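Local coordinates for protein PrgB (Enterococcus faecalis, PDB 6EVU) that promotes cell aggregation, biofilm formation and conjugation by binding and compacting DNA, the part described here being its adhesin domain, at residues L117-S120 with K125-K128; Y133-S138 with G143-V148; F193-S198 with A219-K224; D244-T249 with L254-W259. One frame throughout, in Å; residues are numbered along the deposited sequence.

Interaction 1. Residues L117-S120 with K125-K128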
# COMPACT_ATOMS: atom_id res chain seq x y z
N LEU A 117 -6.29 15.20 -13.01
CA LEU A 117 -5.29 14.24 -13.44
C LEU A 117 -5.09 14.25 -14.95
O LEU A 117 -5.95 14.66 -15.72
CB LEU A 117 -5.71 12.82 -13.05
CG LEU A 117 -6.06 12.61 -11.59
CD1 LEU A 117 -6.59 11.16 -11.37
CD2 LEU A 117 -4.87 12.91 -10.74
N ASN A 118 -3.95 13.70 -15.37
CA ASN A 118 -3.73 13.45 -16.79
C ASN A 118 -3.21 12.04 -16.99
O ASN A 118 -2.15 11.79 -17.57
CB ASN A 118 -2.81 14.53 -17.36
CG ASN A 118 -2.63 14.38 -18.85
OD1 ASN A 118 -3.59 14.12 -19.56
ND2 ASN A 118 -1.42 14.62 -19.34
N ALA A 119 -3.95 11.09 -16.45
CA ALA A 119 -3.68 9.67 -16.59
C ALA A 119 -4.31 9.17 -17.88
O ALA A 119 -4.93 9.94 -18.63
CB ALA A 119 -4.20 8.93 -15.36
N SER A 120 -4.11 7.89 -18.19
CA SER A 120 -4.65 7.38 -19.45
C SER A 120 -4.78 5.87 -19.42
O SER A 120 -4.13 5.18 -18.63
CB SER A 120 -3.81 7.76 -20.67
OG SER A 120 -2.45 7.37 -20.53
N LYS A 125 -8.11 9.55 -21.82
CA LYS A 125 -7.62 10.37 -20.72
C LYS A 125 -8.42 10.13 -19.46
O LYS A 125 -9.65 10.16 -19.49
CB LYS A 125 -7.70 11.85 -21.13
CG LYS A 125 -7.23 12.79 -20.00
CD LYS A 125 -6.65 14.06 -20.66
CE LYS A 125 -6.76 15.29 -19.77
NZ LYS A 125 -5.88 16.43 -20.19
N ILE A 126 -7.71 9.89 -18.35
CA ILE A 126 -8.29 9.74 -17.02
C ILE A 126 -8.00 11.02 -16.27
O ILE A 126 -6.83 11.33 -15.97
CB ILE A 126 -7.72 8.52 -16.30
CG1 ILE A 126 -8.23 7.26 -17.01
CG2 ILE A 126 -8.07 8.56 -14.74
CD1 ILE A 126 -7.48 6.02 -16.70
N THR A 127 -9.05 11.75 -15.92
CA THR A 127 -8.89 13.05 -15.29
C THR A 127 -9.23 13.06 -13.82
O THR A 127 -8.92 14.04 -13.13
CB THR A 127 -9.79 14.08 -15.99
OG1 THR A 127 -11.13 13.62 -15.93
CG2 THR A 127 -9.46 14.21 -17.44
N LYS A 128 -9.88 12.01 -13.32
CA LYS A 128 -10.36 11.98 -11.94
C LYS A 128 -10.25 10.53 -11.47
O LYS A 128 -10.36 9.60 -12.29
CB LYS A 128 -11.82 12.47 -11.88
CG LYS A 128 -12.64 12.17 -10.61
CD LYS A 128 -14.01 12.85 -10.64
CE LYS A 128 -15.18 11.92 -10.24
NZ LYS A 128 -16.42 12.70 -9.92

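Interaction 2. Residues Y133-S138 with G143-V148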
# COMPACT_ATOMS: atom_id res chain seq x y z
N TYR A 133 -10.85 3.59 0.76
CA TYR A 133 -10.11 2.90 1.82
C TYR A 133 -11.08 2.37 2.86
O TYR A 133 -11.93 3.11 3.32
CB TYR A 133 -9.17 3.88 2.51
CG TYR A 133 -8.13 4.42 1.58
CD1 TYR A 133 -8.35 5.59 0.81
CD2 TYR A 133 -6.86 3.80 1.52
CE1 TYR A 133 -7.30 6.11 -0.01
CE2 TYR A 133 -5.88 4.31 0.68
CZ TYR A 133 -6.11 5.44 -0.05
OH TYR A 133 -5.19 6.01 -0.88
N GLU A 134 -10.92 1.10 3.23
CA GLU A 134 -11.75 0.53 4.26
C GLU A 134 -10.88 -0.26 5.21
O GLU A 134 -10.22 -1.22 4.79
CB GLU A 134 -12.87 -0.35 3.67
CG GLU A 134 -13.82 -0.74 4.75
CD GLU A 134 -15.09 -1.38 4.24
OE1 GLU A 134 -15.39 -1.38 3.00
OE2 GLU A 134 -15.83 -1.92 5.13
N LEU A 135 -10.91 0.12 6.49
CA LEU A 135 -10.25 -0.68 7.52
C LEU A 135 -10.73 -2.13 7.48
O LEU A 135 -11.94 -2.41 7.43
CB LEU A 135 -10.49 -0.07 8.91
CG LEU A 135 -9.83 -0.71 10.15
CD1 LEU A 135 -9.70 0.39 11.21
CD2 LEU A 135 -10.69 -1.90 10.77
N GLN A 136 -9.75 -3.04 7.56
CA GLN A 136 -10.01 -4.46 7.76
C GLN A 136 -9.40 -5.06 9.03
O GLN A 136 -10.02 -5.97 9.63
CB GLN A 136 -9.51 -5.23 6.54
CG GLN A 136 -10.39 -4.88 5.33
CD GLN A 136 -10.06 -5.75 4.16
OE1 GLN A 136 -8.92 -5.82 3.77
NE2 GLN A 136 -11.07 -6.43 3.61
N SER A 137 -8.24 -4.58 9.48
CA SER A 137 -7.64 -5.09 10.71
C SER A 137 -6.85 -3.95 11.36
O SER A 137 -6.24 -3.14 10.66
CB SER A 137 -6.72 -6.30 10.45
OG SER A 137 -6.25 -6.90 11.66
N SER A 138 -6.91 -3.91 12.70
CA SER A 138 -6.14 -2.90 13.43
C SER A 138 -5.71 -3.47 14.76
O SER A 138 -6.53 -4.07 15.46
CB SER A 138 -6.95 -1.62 13.70
OG SER A 138 -6.40 -0.85 14.79
N GLY A 143 -9.30 -0.28 17.87
CA GLY A 143 -9.58 -0.93 16.60
C GLY A 143 -9.73 0.01 15.41
O GLY A 143 -10.41 -0.34 14.43
N THR A 144 -9.06 1.16 15.45
CA THR A 144 -9.11 2.13 14.37
C THR A 144 -7.75 2.22 13.70
O THR A 144 -6.74 1.73 14.23
CB THR A 144 -9.50 3.53 14.87
OG1 THR A 144 -8.56 3.96 15.85
CG2 THR A 144 -10.91 3.48 15.52
N LEU A 145 -7.71 2.90 12.56
CA LEU A 145 -6.43 3.24 11.94
C LEU A 145 -6.43 4.72 11.65
O LEU A 145 -7.49 5.34 11.45
CB LEU A 145 -6.19 2.49 10.60
CG LEU A 145 -6.00 0.99 10.74
CD1 LEU A 145 -6.16 0.40 9.33
CD2 LEU A 145 -4.79 0.52 11.47
N ASN A 146 -5.22 5.31 11.61
CA ASN A 146 -5.07 6.68 11.19
C ASN A 146 -4.54 6.68 9.76
O ASN A 146 -3.72 5.85 9.40
CB ASN A 146 -4.10 7.43 12.10
CG ASN A 146 -4.38 7.18 13.57
OD1 ASN A 146 -5.53 7.21 14.01
ND2 ASN A 146 -3.31 6.93 14.36
N ALA A 147 -4.95 7.69 9.00
CA ALA A 147 -4.52 7.80 7.62
C ALA A 147 -4.14 9.23 7.35
O ALA A 147 -4.80 10.17 7.82
CB ALA A 147 -5.61 7.36 6.64
N VAL A 148 -3.11 9.40 6.54
CA VAL A 148 -2.85 10.69 5.93
C VAL A 148 -2.88 10.44 4.44
O VAL A 148 -2.08 9.64 3.93
CB VAL A 148 -1.54 11.33 6.38
CG1 VAL A 148 -1.39 12.67 5.72
CG2 VAL A 148 -1.53 11.57 7.93

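Interaction 3. Residues F193-S198 with A219-K224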
# COMPACT_ATOMS: atom_id res chain seq x y z
N PHE A 193 -5.51 -4.02 -16.61
CA PHE A 193 -4.76 -3.06 -15.81
C PHE A 193 -3.61 -3.77 -15.13
O PHE A 193 -3.76 -4.89 -14.63
CB PHE A 193 -5.63 -2.47 -14.70
CG PHE A 193 -6.67 -1.52 -15.15
CD1 PHE A 193 -6.64 -0.92 -16.41
CD2 PHE A 193 -7.72 -1.21 -14.31
CE1 PHE A 193 -7.64 0.01 -16.78
CE2 PHE A 193 -8.69 -0.28 -14.68
CZ PHE A 193 -8.68 0.30 -15.88
N ALA A 194 -2.47 -3.10 -15.07
CA ALA A 194 -1.35 -3.60 -14.29
C ALA A 194 -0.90 -2.51 -13.31
O ALA A 194 -0.72 -1.34 -13.69
CB ALA A 194 -0.19 -4.05 -15.20
N TYR A 195 -0.67 -2.91 -12.07
CA TYR A 195 -0.26 -1.96 -11.06
C TYR A 195 0.83 -2.57 -10.20
O TYR A 195 0.96 -3.80 -10.11
CB TYR A 195 -1.41 -1.52 -10.16
CG TYR A 195 -2.32 -2.62 -9.58
CD1 TYR A 195 -3.35 -3.19 -10.32
CD2 TYR A 195 -2.14 -3.03 -8.27
CE1 TYR A 195 -4.20 -4.20 -9.71
CE2 TYR A 195 -2.96 -3.98 -7.66
CZ TYR A 195 -3.97 -4.56 -8.39
OH TYR A 195 -4.78 -5.47 -7.77
N ALA A 196 1.66 -1.70 -9.63
CA ALA A 196 2.81 -2.14 -8.86
C ALA A 196 2.41 -2.45 -7.42
O ALA A 196 1.56 -1.78 -6.83
CB ALA A 196 3.88 -1.06 -8.86
N LEU A 197 3.08 -3.42 -6.83
CA LEU A 197 2.97 -3.67 -5.40
C LEU A 197 4.44 -3.64 -5.02
O LEU A 197 5.18 -4.59 -5.30
CB LEU A 197 2.30 -5.00 -5.08
CG LEU A 197 0.94 -5.06 -5.79
CD1 LEU A 197 0.48 -6.46 -5.95
CD2 LEU A 197 -0.02 -4.20 -5.02
N SER A 198 4.88 -2.53 -4.44
CA SER A 198 6.29 -2.25 -4.25
C SER A 198 6.62 -2.03 -2.78
O SER A 198 5.73 -1.94 -1.92
CB SER A 198 6.73 -1.03 -5.06
OG SER A 198 6.67 -1.36 -6.44
N ALA A 219 -12.30 -9.35 -6.78
CA ALA A 219 -12.79 -10.02 -7.99
C ALA A 219 -12.02 -9.50 -9.19
O ALA A 219 -11.69 -8.33 -9.23
CB ALA A 219 -14.29 -9.76 -8.17
N ASN A 220 -11.70 -10.39 -10.15
CA ASN A 220 -10.99 -9.97 -11.37
C ASN A 220 -9.60 -9.38 -11.13
O ASN A 220 -8.99 -8.85 -12.08
CB ASN A 220 -11.82 -8.94 -12.16
CG ASN A 220 -13.30 -9.29 -12.21
OD1 ASN A 220 -13.67 -10.38 -12.61
ND2 ASN A 220 -14.14 -8.37 -11.74
N ASN A 221 -9.05 -9.48 -9.91
CA ASN A 221 -7.67 -9.07 -9.63
C ASN A 221 -6.80 -10.27 -9.28
O ASN A 221 -7.26 -11.25 -8.70
CB ASN A 221 -7.57 -8.08 -8.45
CG ASN A 221 -8.11 -6.67 -8.76
OD1 ASN A 221 -7.35 -5.69 -8.76
ND2 ASN A 221 -9.41 -6.56 -9.01
N ALA A 222 -5.51 -10.20 -9.60
CA ALA A 222 -4.60 -11.26 -9.17
C ALA A 222 -3.20 -10.72 -8.93
O ALA A 222 -2.73 -9.80 -9.63
CB ALA A 222 -4.55 -12.41 -10.19
N PHE A 223 -2.52 -11.33 -7.95
CA PHE A 223 -1.10 -11.07 -7.71
C PHE A 223 -0.24 -11.93 -8.63
O PHE A 223 -0.53 -13.11 -8.88
CB PHE A 223 -0.77 -11.35 -6.24
CG PHE A 223 0.70 -11.19 -5.90
CD1 PHE A 223 1.63 -12.19 -6.21
CD2 PHE A 223 1.15 -10.07 -5.24
CE1 PHE A 223 2.97 -12.04 -5.86
CE2 PHE A 223 2.48 -9.91 -4.90
CZ PHE A 223 3.40 -10.90 -5.22
N LYS A 224 0.86 -11.35 -9.12
CA LYS A 224 1.81 -12.07 -9.97
C LYS A 224 3.22 -11.88 -9.44
O LYS A 224 3.62 -10.75 -9.13
CB LYS A 224 1.70 -11.57 -11.42
CG LYS A 224 0.44 -12.03 -12.14
CD LYS A 224 0.46 -13.55 -12.35
CE LYS A 224 -0.46 -14.01 -13.44
NZ LYS A 224 -0.25 -15.46 -13.70

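Interaction 4. Residues D244-T249 with L254-W259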
# COMPACT_ATOMS: atom_id res chain seq x y z
N ASP A 244 14.00 -11.73 6.88
CA ASP A 244 14.51 -10.38 7.08
C ASP A 244 15.34 -9.96 5.88
O ASP A 244 16.41 -10.53 5.63
CB ASP A 244 15.31 -10.35 8.38
CG ASP A 244 16.12 -9.07 8.58
OD1 ASP A 244 15.62 -7.94 8.32
OD2 ASP A 244 17.25 -9.19 9.08
N ILE A 245 14.82 -9.00 5.12
CA ILE A 245 15.62 -8.26 4.14
C ILE A 245 15.86 -6.82 4.60
O ILE A 245 16.24 -5.97 3.79
CB ILE A 245 14.98 -8.29 2.75
CG1 ILE A 245 13.54 -7.69 2.84
CG2 ILE A 245 14.94 -9.71 2.20
CD1 ILE A 245 12.79 -7.87 1.56
N ASP A 246 15.67 -6.55 5.89
CA ASP A 246 15.77 -5.19 6.39
C ASP A 246 16.98 -4.93 7.27
O ASP A 246 17.63 -3.89 7.12
CB ASP A 246 14.50 -4.82 7.18
CG ASP A 246 13.35 -4.40 6.26
OD1 ASP A 246 13.56 -4.26 5.03
OD2 ASP A 246 12.25 -4.20 6.81
N TYR A 247 17.35 -5.86 8.15
CA TYR A 247 18.43 -5.63 9.09
C TYR A 247 19.60 -6.61 8.93
O TYR A 247 20.47 -6.66 9.80
CB TYR A 247 17.92 -5.68 10.54
CG TYR A 247 16.94 -4.59 10.87
CD1 TYR A 247 17.38 -3.31 11.20
CD2 TYR A 247 15.58 -4.83 10.84
CE1 TYR A 247 16.47 -2.30 11.49
CE2 TYR A 247 14.68 -3.83 11.13
CZ TYR A 247 15.12 -2.57 11.45
OH TYR A 247 14.18 -1.58 11.71
N GLY A 248 19.62 -7.42 7.86
CA GLY A 248 20.78 -8.26 7.55
C GLY A 248 20.93 -9.58 8.29
O GLY A 248 21.97 -10.25 8.13
N THR A 249 19.95 -9.98 9.10
CA THR A 249 20.01 -11.23 9.86
C THR A 249 19.45 -12.43 9.10
O THR A 249 19.56 -13.55 9.58
CB THR A 249 19.26 -11.10 11.19
OG1 THR A 249 17.88 -11.42 10.99
CG2 THR A 249 19.35 -9.67 11.71
N LEU A 254 20.58 -9.41 3.49
CA LEU A 254 20.26 -8.12 2.90
C LEU A 254 19.80 -7.13 3.97
O LEU A 254 19.22 -7.51 5.00
CB LEU A 254 19.16 -8.25 1.85
CG LEU A 254 19.55 -8.55 0.42
CD1 LEU A 254 18.29 -8.89 -0.32
CD2 LEU A 254 20.28 -7.39 -0.22
N LYS A 255 20.07 -5.84 3.71
CA LYS A 255 19.62 -4.74 4.54
C LYS A 255 18.71 -3.81 3.73
O LYS A 255 18.76 -3.77 2.50
CB LYS A 255 20.79 -3.94 5.12
CG LYS A 255 21.19 -4.40 6.52
CD LYS A 255 22.66 -4.64 6.63
CE LYS A 255 23.40 -3.33 6.76
NZ LYS A 255 24.85 -3.50 6.43
N ASN A 256 17.85 -3.07 4.44
CA ASN A 256 16.90 -2.21 3.75
C ASN A 256 17.57 -1.28 2.77
O ASN A 256 17.06 -1.06 1.67
CB ASN A 256 16.09 -1.40 4.77
CG ASN A 256 14.85 -0.79 4.15
OD1 ASN A 256 14.87 0.34 3.66
ND2 ASN A 256 13.80 -1.57 4.08
N SER A 257 18.72 -0.70 3.16
CA SER A 257 19.43 0.20 2.25
C SER A 257 19.94 -0.52 1.00
O SER A 257 20.27 0.16 0.02
CB SER A 257 20.58 0.89 2.99
OG SER A 257 21.54 -0.03 3.51
N ASP A 258 19.97 -1.85 0.97
CA ASP A 258 20.45 -2.56 -0.22
C ASP A 258 19.44 -2.65 -1.35
O ASP A 258 19.82 -3.10 -2.44
CB ASP A 258 20.87 -4.00 0.11
CG ASP A 258 22.08 -4.09 0.98
OD1 ASP A 258 23.07 -3.36 0.74
OD2 ASP A 258 22.04 -4.94 1.89
N TRP A 259 18.16 -2.28 -1.13
CA TRP A 259 17.15 -2.46 -2.16
C TRP A 259 15.96 -1.50 -2.03
O TRP A 259 15.39 -1.09 -3.04
CB TRP A 259 16.64 -3.92 -2.13
CG TRP A 259 15.97 -4.25 -0.84
CD1 TRP A 259 16.55 -4.69 0.31
CD2 TRP A 259 14.58 -4.11 -0.57
NE1 TRP A 259 15.58 -4.85 1.29
CE2 TRP A 259 14.37 -4.49 0.77
CE3 TRP A 259 13.49 -3.72 -1.34
CZ2 TRP A 259 13.10 -4.47 1.37
CZ3 TRP A 259 12.21 -3.67 -0.73
CH2 TRP A 259 12.04 -4.06 0.60

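Interaction 1. Residues L117-S120 with K125-K128
The flat carboxamide of N118 meets the K125 side chain through its oxygen: CD of K125 lies 3.3 Å from N118 OD1, and the K125 ammonium adds a weak hydrogen bond to the same oxygen, the two side chains crossing at about a right angle. With CG anti to the backbone N (chi1 -176°), N118 brings its end back toward K125 although its CB points away. The other flat group nearby is the ring of F178, with which K128 makes a cation-pi contact. Between the backbones, A119 N donates to I126 O at 2.9 Å, I126 N to A119 O at 2.8 Å, and L117 N to T127 O at 2.9 Å. These bonds belong to a beta hairpin joining strands 119-121 and 124-137, with A119 and I126 as an antiparallel hydrogen-bonded pair and S120 and K125 as a non-hydrogen-bonded one. A classic beta bulge sets T127 and K128 together opposite F178. On the buried face, A119 CB meets I126 CB at 3.7 Å, while CD1 of L117 packs 3.7 Å from K128 C.

Interaction 2. Residues Y133-S138 with G143-V148
L135 lays its CD1 methyl over the backbone entering strand 145-150, 3.4 Å from G143 O and 3.5 Å from L145 N. The two segments belong to different antiparallel sheets, strand 124-137 to one and strand 145-150 to another, so the chain passes here from one sheet to the other, consistent with the sandwich-like, lectin-type variable domains of antigen I/II relatives. The backbones do not pair: the nearest CA atoms, those of S138 and G143, are 5.1 Å apart, and no main-chain hydrogen bond spans the contact. Side chains do the joining. A chi1 of -177° extends L135 away from its main-chain N and across the contact, so that its CD1 also touches L145 CG at 3.8 Å, the two leucines crossing at a slant. The branches of L145 divide the work, CD1 resting by the carbonyl oxygen of S137 and CD2 lying 3.8 Å from S138 CB; beyond them L145 packs on T171 and I159, one from each sheet. Before the turn, a classic beta bulge puts Q136 and S137 side by side across from K170, and the S137 hydroxyl is held outside the contact by the D168 carbonyl and K167. The polar link is made by S138, and S140 OG lies within hydrogen-bonding distance of both S138 OG and T144 O. Across the contact S138 OG donates to T144 O at 2.7 Å, from 46° above the carbonyl plane.

Interaction 3. Residues F193-S198 with A219-K224
Y195 and N221 supply the polar part of this contact, which is a single hydrogen bond between side chains. The phenol Y195 OH donates to N221 OD1 at 2.8 Å, lying in the plane of the amide carbonyl and on one of its lone pairs. Seen from the tyrosine, the oxygen sits at the ring edge near its plane, yet ring and amide planes are turned 59° apart and the side chains cross at about a right angle. The amide is further fixed within its own segment: N221 ND2 donates to A219 O at 2.9 Å, only 1° out of the amide plane. S281 N gives a second bond to OD1 and R279 O takes one from ND2, so four bonds set the flip and rotation of the group. The apolar part joins L197 to F223. CD1 of L197 comes obliquely to the ring, 3.7 Å from F223 CD2 and 4.1 Å from F223 CE2. In F223 a chi1 of 177° turns the ring away from the main-chain N and brings it to L197; V214 touches both residues, and F239 stacks on the F223 ring. Main-chain bonding is absent across the pair, since the nearest CA atoms, of L197 and F223, are 8.8 Å apart. Strand 272-276 accounts for that gap: it runs between 193-197 and 221-225, antiparallel to both, and the two outer strands reach each other by side chains across one face of it, toward strands 280-287 and 211-215.

Interaction 4. Residues D244-T249 with L254-W259
Two irregular segments of one long loop meet here through a single backbone bridge, Y247 with K255. N256 binds D246 twice: N256 N meets D246 O at 2.8 Å, and N256 ND2 meets D246 OD1 at 2.9 Å. The oxygen lies in the amide plane, but ND2 stands 60° above the carboxylate plane. The other carboxylate oxygen, D246 OD2, bonds N201, and N256 ND2 has a second partner in D260. W259 NE1 donates to I245 O at 2.8 Å, nearly straight at 170°, with the oxygen in the indole plane. The I245 side chain crosses the indole at about a right angle, bringing its CD1 to 3.4 Å from W259 CZ2. A weak bond of 2.9 Å runs from G248 N to L254 O. Within 244-249 lies an Asx turn: D244 OD1 accepts from D246 N and Y247 N, while OD2 takes T249 N and T249 OG1 from opposite faces of its plane; four bonds thus hold the carboxylate. K255 N donates to D258 OD2 within the second segment. The whole lies in the connection between strands 239-240 and 272-276, where the I245 backbone bonds that of S202 and L254 packs on F269.

How the interactions relate
Interaction 2 is the buried one, its chemistry being leucine packing and one serine bond where the two strands run into their connecting loop, whereas the other three are partly buried. Interactions 1 and 2 share strand 124-137 but lie about 28 Å apart, centre to centre: the first pairs it with a hairpin partner through backbone bonds, the second packs its far end against another sheet. Interaction 3 likewise lacks main-chain bonds, because a third strand separates its segments. Interaction 4, on the opposite side of the chain's centre from interaction 1, adds carboxylate, amide and indole bonds to one isolated backbone bridge. Nearest atoms of interactions 3 and 4 are about 6 Å apart, without touching.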